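Local structure of mandelate racemase/muconate lactonizing enzyme (Polaromonas sp., 2OG9) at residues I54-A57 against G58-G62; M266-S269 against A270-G274; G369-K372 against A373-E377. The protein probably interconverts the enantiomers of mandelate or a related 2-hydroxy acid, as a TIM-barrel member of the enolase superfamily. One frame throughout, in Å; residues are numbered along the deposited sequence.

Contact 1 of 3, residues I54-A57 against G58-G62; sequences IETA and GGHQG
Thr56 and His60 close a tight antiparallel hairpin, a type I turn with a G1 bulge, that links strands 46-56 and 61-69 of the N-terminal domain. The turn bond runs from Gly59 N to Thr56 O (2.9 Å), with the donor above the carbonyl plane. Beside it, Thr56 N reaches His60 O at 3.0 Å, the second bond that defines the bulge. Gly59 has a positive phi (81°), in the left-handed backbone region readily taken by glycine. Beyond the turn, Ile54 and Gly62 form a hydrogen-bonded pair, with Gly62 N to Ile54 O at 2.8 Å in the carbonyl plane.

Between this pair and the turn, Glu55 and Gln61 form a non-hydrogen-bonded pair. Their extended side chains run side by side on one face of the sheet, with carboxylate and amide planes 86° apart. Glu55 OE2 comes within 2.7 Å of Gln61 NE2, but the angle is too poor for a hydrogen bond; the carboxylate's salt bridge is to Arg384 NE. On the other face, Ile54 packs against Ala125 and Leu126 of helix 114-133.

The Thr56 hydroxyl also braces the turn, set by chi1 of 70° between its own N and carbonyl carbon. Asp13 holds both ends of this brace, OD2 at Thr56 OG1 and OD1 at Gly58 N. Thr56 OG1 accepts from His60 N at 3.2 Å and, weakly, from Gly58 N at 3.3 Å.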
loop_
_atom_site.group_PDB
_atom_site.type_symbol
_atom_site.label_atom_id
_atom_site.label_comp_id
_atom_site.label_asym_id
_atom_site.label_seq_id
_atom_site.Cartn_x
_atom_site.Cartn_y
_atom_site.Cartn_z
ATOM N N ILE A 54 25.598 24.956 -33.159
ATOM C CA ILE A 54 26.837 24.457 -32.583
ATOM C C ILE A 54 27.733 23.908 -33.688
ATOM O O ILE A 54 27.269 23.188 -34.580
ATOM C CB ILE A 54 26.551 23.327 -31.551
ATOM C CG1 ILE A 54 25.719 23.879 -30.386
ATOM C CG2 ILE A 54 27.854 22.748 -31.023
ATOM C CD1 ILE A 54 25.320 22.815 -29.362
ATOM N N GLU A 55 29.014 24.253 -33.628
ATOM C CA GLU A 55 29.986 23.791 -34.612
ATOM C C GLU A 55 31.243 23.328 -33.884
ATOM O O GLU A 55 31.578 23.849 -32.823
ATOM C CB GLU A 55 30.294 24.911 -35.616
ATOM C CG GLU A 55 29.199 25.076 -36.667
ATOM C CD GLU A 55 29.421 26.257 -37.603
ATOM O OE1 GLU A 55 30.591 26.604 -37.880
ATOM O OE2 GLU A 55 28.415 26.827 -38.078
ATOM N N THR A 56 31.935 22.347 -34.456
ATOM C CA THR A 56 33.121 21.782 -33.819
ATOM C C THR A 56 34.409 21.927 -34.624
ATOM O O THR A 56 34.385 22.263 -35.806
ATOM C CB THR A 56 32.921 20.287 -33.549
ATOM O OG1 THR A 56 32.915 19.579 -34.796
ATOM C CG2 THR A 56 31.589 20.047 -32.832
ATOM N N ALA A 57 35.532 21.646 -33.968
ATOM C CA ALA A 57 36.838 21.726 -34.610
ATOM C C ALA A 57 36.879 20.748 -35.780
ATOM O O ALA A 57 37.612 20.945 -36.746
ATOM C CB ALA A 57 37.935 21.384 -33.604
ATOM N N GLY A 58 36.074 19.695 -35.686
ATOM C CA GLY A 58 36.032 18.692 -36.734
ATOM C C GLY A 58 35.139 19.048 -37.909
ATOM O O GLY A 58 34.951 18.231 -38.810
ATOM N N GLY A 59 34.580 20.255 -37.899
ATOM C CA GLY A 59 33.723 20.681 -38.991
ATOM C C GLY A 59 32.286 20.187 -38.932
ATOM O O GLY A 59 31.557 20.284 -39.920
ATOM N N HIS A 60 31.872 19.656 -37.786
ATOM C CA HIS A 60 30.505 19.166 -37.631
ATOM C C HIS A 60 29.605 20.300 -37.153
ATOM O O HIS A 60 30.067 21.228 -36.487
ATOM C CB HIS A 60 30.476 17.997 -36.646
ATOM C CG HIS A 60 31.140 16.761 -37.169
ATOM N ND1 HIS A 60 30.537 15.923 -38.086
ATOM C CD2 HIS A 60 32.368 16.239 -36.936
ATOM C CE1 HIS A 60 31.365 14.940 -38.392
ATOM N NE2 HIS A 60 32.482 15.108 -37.707
ATOM N N GLN A 61 28.324 20.234 -37.503
ATOM C CA GLN A 61 27.396 21.285 -37.113
ATOM C C GLN A 61 26.041 20.741 -36.688
ATOM O O GLN A 61 25.606 19.683 -37.150
ATOM C CB GLN A 61 27.215 22.282 -38.268
ATOM C CG GLN A 61 26.153 23.345 -38.008
ATOM C CD GLN A 61 26.076 24.399 -39.101
ATOM O OE1 GLN A 61 25.979 24.077 -40.291
ATOM N NE2 GLN A 61 26.106 25.672 -38.700
ATOM N N GLY A 62 25.385 21.472 -35.797
ATOM C CA GLY A 62 24.076 21.073 -35.320
ATOM C C GLY A 62 23.178 22.275 -35.095
ATOM O O GLY A 62 23.655 23.374 -34.797
#

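Contact 2 of 3, residues M266-S269 against A270-G274; sequences MLTS and AAEHG
Ser269 and Glu272 meet at the start of helix 270-278, where the loop leaving strand 261-263 of the TIM barrel turns into its helix and Ser269 takes the N-cap position. The hydrogen bonds come first. Ser269 OG accepts from Glu272 N at 3.2 Å with an N-H...O angle of 157°, the N-cap bond. Glu272 in turn reaches back beyond the cap: its OE1 receives Thr268 N, the amide just before the cap residue, at 2.7 Å. This second bond is nearly straight (167°), and the amide meets the oxygen nearly along its C-O axis. Glu272 can span the gap because its chain is extended beyond CG, running back past the cap toward the loop. Ser269 O adds a weak bond from His273 N, the opening of the helical pattern.

Water contributes two bridges. One molecule joins Thr268 OG1 to Glu272 OE2, an oxygen also hydrogen-bonded to Tyr245 OH, so both carboxylate oxygens are held and its rotation is probably fixed. The other donates to Leu267 O and lies in the His273 ring plane, 2.9 Å from His273 NE2.

Packing round the imidazole and outward forms the third group. Leu267 CD1 sits almost squarely over one face of the His273 imidazole, 3.9 Å from the centroid and 4° off the normal, a CH-pi contact. Helix 295-307 packs nearby, where Ile301 touches Ala270 and His273. Thr268 also touches Gly110 of a neighbouring subunit. At the edge of the imidazole, near its plane, Ser269 O lies 3.3 Å from His273 CD2.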
loop_
_atom_site.group_PDB
_atom_site.type_symbol
_atom_site.label_atom_id
_atom_site.label_comp_id
_atom_site.label_asym_id
_atom_site.label_seq_id
_atom_site.Cartn_x
_atom_site.Cartn_y
_atom_site.Cartn_z
HETATM N N MSE A 266 1.715 20.463 -20.878
HETATM C CA MSE A 266 2.124 21.629 -20.092
HETATM C C MSE A 266 3.329 21.408 -19.182
HETATM O O MSE A 266 3.946 22.371 -18.713
HETATM C CB MSE A 266 0.955 22.116 -19.230
HETATM C CG MSE A 266 -0.274 22.526 -20.020
HETATM SE SE MSE A 266 0.148 23.913 -21.297
HETATM C CE MSE A 266 0.524 25.343 -20.041
ATOM N N LEU A 267 3.662 20.146 -18.934
ATOM C CA LEU A 267 4.762 19.800 -18.042
ATOM C C LEU A 267 6.128 20.210 -18.593
ATOM O O LEU A 267 6.342 20.213 -19.803
ATOM C CB LEU A 267 4.709 18.296 -17.734
ATOM C CG LEU A 267 3.331 17.847 -17.220
ATOM C CD1 LEU A 267 3.372 16.387 -16.793
ATOM C CD2 LEU A 267 2.910 18.732 -16.046
ATOM N N THR A 268 7.051 20.554 -17.697
ATOM C CA THR A 268 8.372 21.011 -18.114
ATOM C C THR A 268 9.578 20.221 -17.619
ATOM O O THR A 268 10.695 20.735 -17.636
ATOM C CB THR A 268 8.577 22.491 -17.712
ATOM O OG1 THR A 268 8.437 22.625 -16.291
ATOM C CG2 THR A 268 7.545 23.371 -18.387
ATOM N N SER A 269 9.374 18.986 -17.173
ATOM C CA SER A 269 10.501 18.180 -16.698
ATOM C C SER A 269 10.169 16.702 -16.653
ATOM O O SER A 269 8.997 16.318 -16.624
ATOM C CB SER A 269 10.946 18.633 -15.298
ATOM O OG SER A 269 9.997 18.272 -14.305
ATOM N N ALA A 270 11.207 15.874 -16.642
ATOM C CA ALA A 270 11.024 14.430 -16.590
ATOM C C ALA A 270 10.347 14.065 -15.274
ATOM O O ALA A 270 9.505 13.168 -15.227
ATOM C CB ALA A 270 12.375 13.722 -16.705
ATOM N N ALA A 271 10.721 14.768 -14.208
ATOM C CA ALA A 271 10.147 14.518 -12.890
ATOM C C ALA A 271 8.628 14.720 -12.856
ATOM O O ALA A 271 7.908 13.924 -12.244
ATOM C CB ALA A 271 10.821 15.412 -11.849
ATOM N N GLU A 272 8.133 15.775 -13.503
ATOM C CA GLU A 272 6.692 16.028 -13.518
ATOM C C GLU A 272 5.957 14.926 -14.283
ATOM O O GLU A 272 4.871 14.505 -13.881
ATOM C CB GLU A 272 6.377 17.389 -14.153
ATOM C CG GLU A 272 7.008 18.586 -13.443
ATOM C CD GLU A 272 6.462 19.911 -13.952
ATOM O OE1 GLU A 272 6.343 20.069 -15.183
ATOM O OE2 GLU A 272 6.153 20.797 -13.121
ATOM N N HIS A 273 6.543 14.470 -15.388
ATOM C CA HIS A 273 5.939 13.403 -16.182
ATOM C C HIS A 273 5.965 12.114 -15.376
ATOM O O HIS A 273 5.056 11.285 -15.471
ATOM C CB HIS A 273 6.704 13.211 -17.498
ATOM C CG HIS A 273 6.295 14.167 -18.572
ATOM N ND1 HIS A 273 5.201 13.950 -19.382
ATOM C CD2 HIS A 273 6.798 15.371 -18.933
ATOM C CE1 HIS A 273 5.046 14.981 -20.195
ATOM N NE2 HIS A 273 6.003 15.857 -19.942
ATOM N N GLY A 274 7.012 11.955 -14.575
ATOM C CA GLY A 274 7.126 10.768 -13.752
ATOM C C GLY A 274 5.997 10.724 -12.739
ATOM O O GLY A 274 5.439 9.666 -12.466
HETATM O O HOH W 1 5.630 18.123 -21.734
HETATM O O HOH W 2 7.131 23.321 -13.862
#

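Contact 3 of 3, residues G369-K372 against A373-E377; sequences GQVK and AWTRE
The short, weakly bonded helix 370-374 leads directly into strand 375-382, and two side-chain pairs meet at this junction, Gln370 with Trp374 and Val371 with Thr375. Gln370 lies against one face of the Trp374 indole. Its CB stands over the six-membered ring, 4.2 Å from the centroid and 16° off the normal, in a CH-pi contact. Farther out, the bend at chi2 (-79°) folds the amide back across the benzene part, where Gln370 NE2 comes within 3.5 Å of Trp374 CZ2. Amide and ring planes are 34° apart, so the amide lies tilted over the ring and not flat on it. The carbonyl oxygen of Gln370 also lies over the ring face, 3.5 Å above its plane and offset toward the rim. Gln370 also touches a crystal neighbour, which may influence where its amide rests.

Strand 375-382 is an edge of the four-stranded antiparallel sheet of the N-terminal domain, paired with strand 15-26, so the chain returns here to that domain after the barrel. Trp374 packs on Cys23, Leu25 and Pro26 of strand 15-26 and on Pro342 and Leu343.

The backbone here relies on i to i+3 bonds: Thr375 N to Lys372 O (3.1 Å) and Trp374 N to Val371 O (3.0 Å). The i to i+4 bond from Trp374 N to Gln370 O is weak. Val371 O takes a second donor, Thr375 OG1, at 2.7 Å; the two donors approach from opposite faces of the carbonyl plane. Lys372, meanwhile, carries its ammonium group to a salt bridge with Glu378.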
loop_
_atom_site.group_PDB
_atom_site.type_symbol
_atom_site.label_atom_id
_atom_site.label_comp_id
_atom_site.label_asym_id
_atom_site.label_seq_id
_atom_site.Cartn_x
_atom_site.Cartn_y
_atom_site.Cartn_z
ATOM N N GLY A 369 15.606 32.237 -44.814
ATOM C CA GLY A 369 16.102 33.600 -44.857
ATOM C C GLY A 369 15.251 34.536 -44.018
ATOM O O GLY A 369 15.704 35.612 -43.633
ATOM N N GLN A 370 14.018 34.125 -43.734
ATOM C CA GLN A 370 13.092 34.927 -42.933
ATOM C C GLN A 370 13.496 35.041 -41.469
ATOM O O GLN A 370 13.144 36.013 -40.799
ATOM C CB GLN A 370 11.680 34.337 -43.009
ATOM C CG GLN A 370 10.823 34.904 -44.123
ATOM C CD GLN A 370 10.245 36.268 -43.776
ATOM O OE1 GLN A 370 10.963 37.172 -43.345
ATOM N NE2 GLN A 370 8.939 36.420 -43.969
ATOM N N VAL A 371 14.227 34.049 -40.971
ATOM C CA VAL A 371 14.656 34.048 -39.576
ATOM C C VAL A 371 15.431 35.311 -39.211
ATOM O O VAL A 371 15.203 35.909 -38.157
ATOM C CB VAL A 371 15.524 32.810 -39.267
ATOM C CG1 VAL A 371 16.104 32.908 -37.863
ATOM C CG2 VAL A 371 14.682 31.551 -39.392
ATOM N N LYS A 372 16.340 35.718 -40.090
ATOM C CA LYS A 372 17.147 36.908 -39.853
ATOM C C LYS A 372 16.269 38.119 -39.542
ATOM O O LYS A 372 16.472 38.802 -38.541
ATOM C CB LYS A 372 18.024 37.194 -41.081
ATOM C CG LYS A 372 18.787 38.519 -41.053
ATOM C CD LYS A 372 20.059 38.476 -40.210
ATOM C CE LYS A 372 19.773 38.477 -38.717
ATOM N NZ LYS A 372 21.027 38.567 -37.912
ATOM N N ALA A 373 15.281 38.369 -40.393
ATOM C CA ALA A 373 14.385 39.503 -40.219
ATOM C C ALA A 373 13.568 39.457 -38.926
ATOM O O ALA A 373 13.133 40.493 -38.423
ATOM C CB ALA A 373 13.446 39.598 -41.408
ATOM N N TRP A 374 13.357 38.262 -38.386
ATOM C CA TRP A 374 12.565 38.129 -37.167
ATOM C C TRP A 374 13.398 37.989 -35.900
ATOM O O TRP A 374 12.852 37.859 -34.803
ATOM C CB TRP A 374 11.614 36.936 -37.279
ATOM C CG TRP A 374 10.553 37.079 -38.334
ATOM C CD1 TRP A 374 9.971 38.239 -38.768
ATOM C CD2 TRP A 374 9.884 36.015 -39.020
ATOM N NE1 TRP A 374 8.979 37.961 -39.679
ATOM C CE2 TRP A 374 8.904 36.603 -39.852
ATOM C CE3 TRP A 374 10.014 34.619 -39.010
ATOM C CZ2 TRP A 374 8.058 35.842 -40.668
ATOM C CZ3 TRP A 374 9.169 33.862 -39.823
ATOM C CH2 TRP A 374 8.206 34.478 -40.639
ATOM N N THR A 375 14.717 38.021 -36.050
ATOM C CA THR A 375 15.614 37.890 -34.911
ATOM C C THR A 375 15.755 39.212 -34.156
ATOM O O THR A 375 16.179 40.220 -34.723
ATOM C CB THR A 375 16.998 37.414 -35.378
ATOM O OG1 THR A 375 16.854 36.177 -36.084
ATOM C CG2 THR A 375 17.926 37.205 -34.193
ATOM N N ARG A 376 15.400 39.203 -32.874
ATOM C CA ARG A 376 15.484 40.410 -32.058
ATOM C C ARG A 376 16.710 40.419 -31.157
ATOM O O ARG A 376 17.129 41.471 -30.675
ATOM C CB ARG A 376 14.216 40.563 -31.217
ATOM C CG ARG A 376 12.962 40.735 -32.059
ATOM C CD ARG A 376 11.723 40.960 -31.206
ATOM N NE ARG A 376 10.512 40.910 -32.017
ATOM C CZ ARG A 376 9.279 40.913 -31.522
ATOM N NH1 ARG A 376 9.087 40.969 -30.210
ATOM N NH2 ARG A 376 8.237 40.847 -32.340
ATOM N N GLU A 377 17.285 39.242 -30.935
ATOM C CA GLU A 377 18.468 39.110 -30.097
ATOM C C GLU A 377 19.330 37.966 -30.600
ATOM O O GLU A 377 18.817 36.983 -31.140
ATOM C CB GLU A 377 18.084 38.808 -28.642
ATOM C CG GLU A 377 17.387 39.928 -27.895
ATOM C CD GLU A 377 17.295 39.656 -26.396
ATOM O OE1 GLU A 377 16.466 38.819 -25.975
ATOM O OE2 GLU A 377 18.063 40.281 -25.638
#

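Overall arrangement
Contacts 1 and 3 belong to the same four-stranded antiparallel sheet: 54-62 is the hairpin joining strands 46-56 and 61-69, whereas 369-377 enters the strand at the other edge. Their centres are 22 Å apart and they do not touch. Contact 2 lies in the barrel, its centre 31 Å from each of the others and closest of the three to the centre of the chain. Contacts 1 and 2 are partly buried; contact 3 is a surface contact. Their chemistry follows place: strand and turn bonds in contact 1, helix capping with bridging waters in contact 2, and an aromatic face beside a hydroxyl-held carbonyl in contact 3. Contact 2 alone meets a neighbouring subunit.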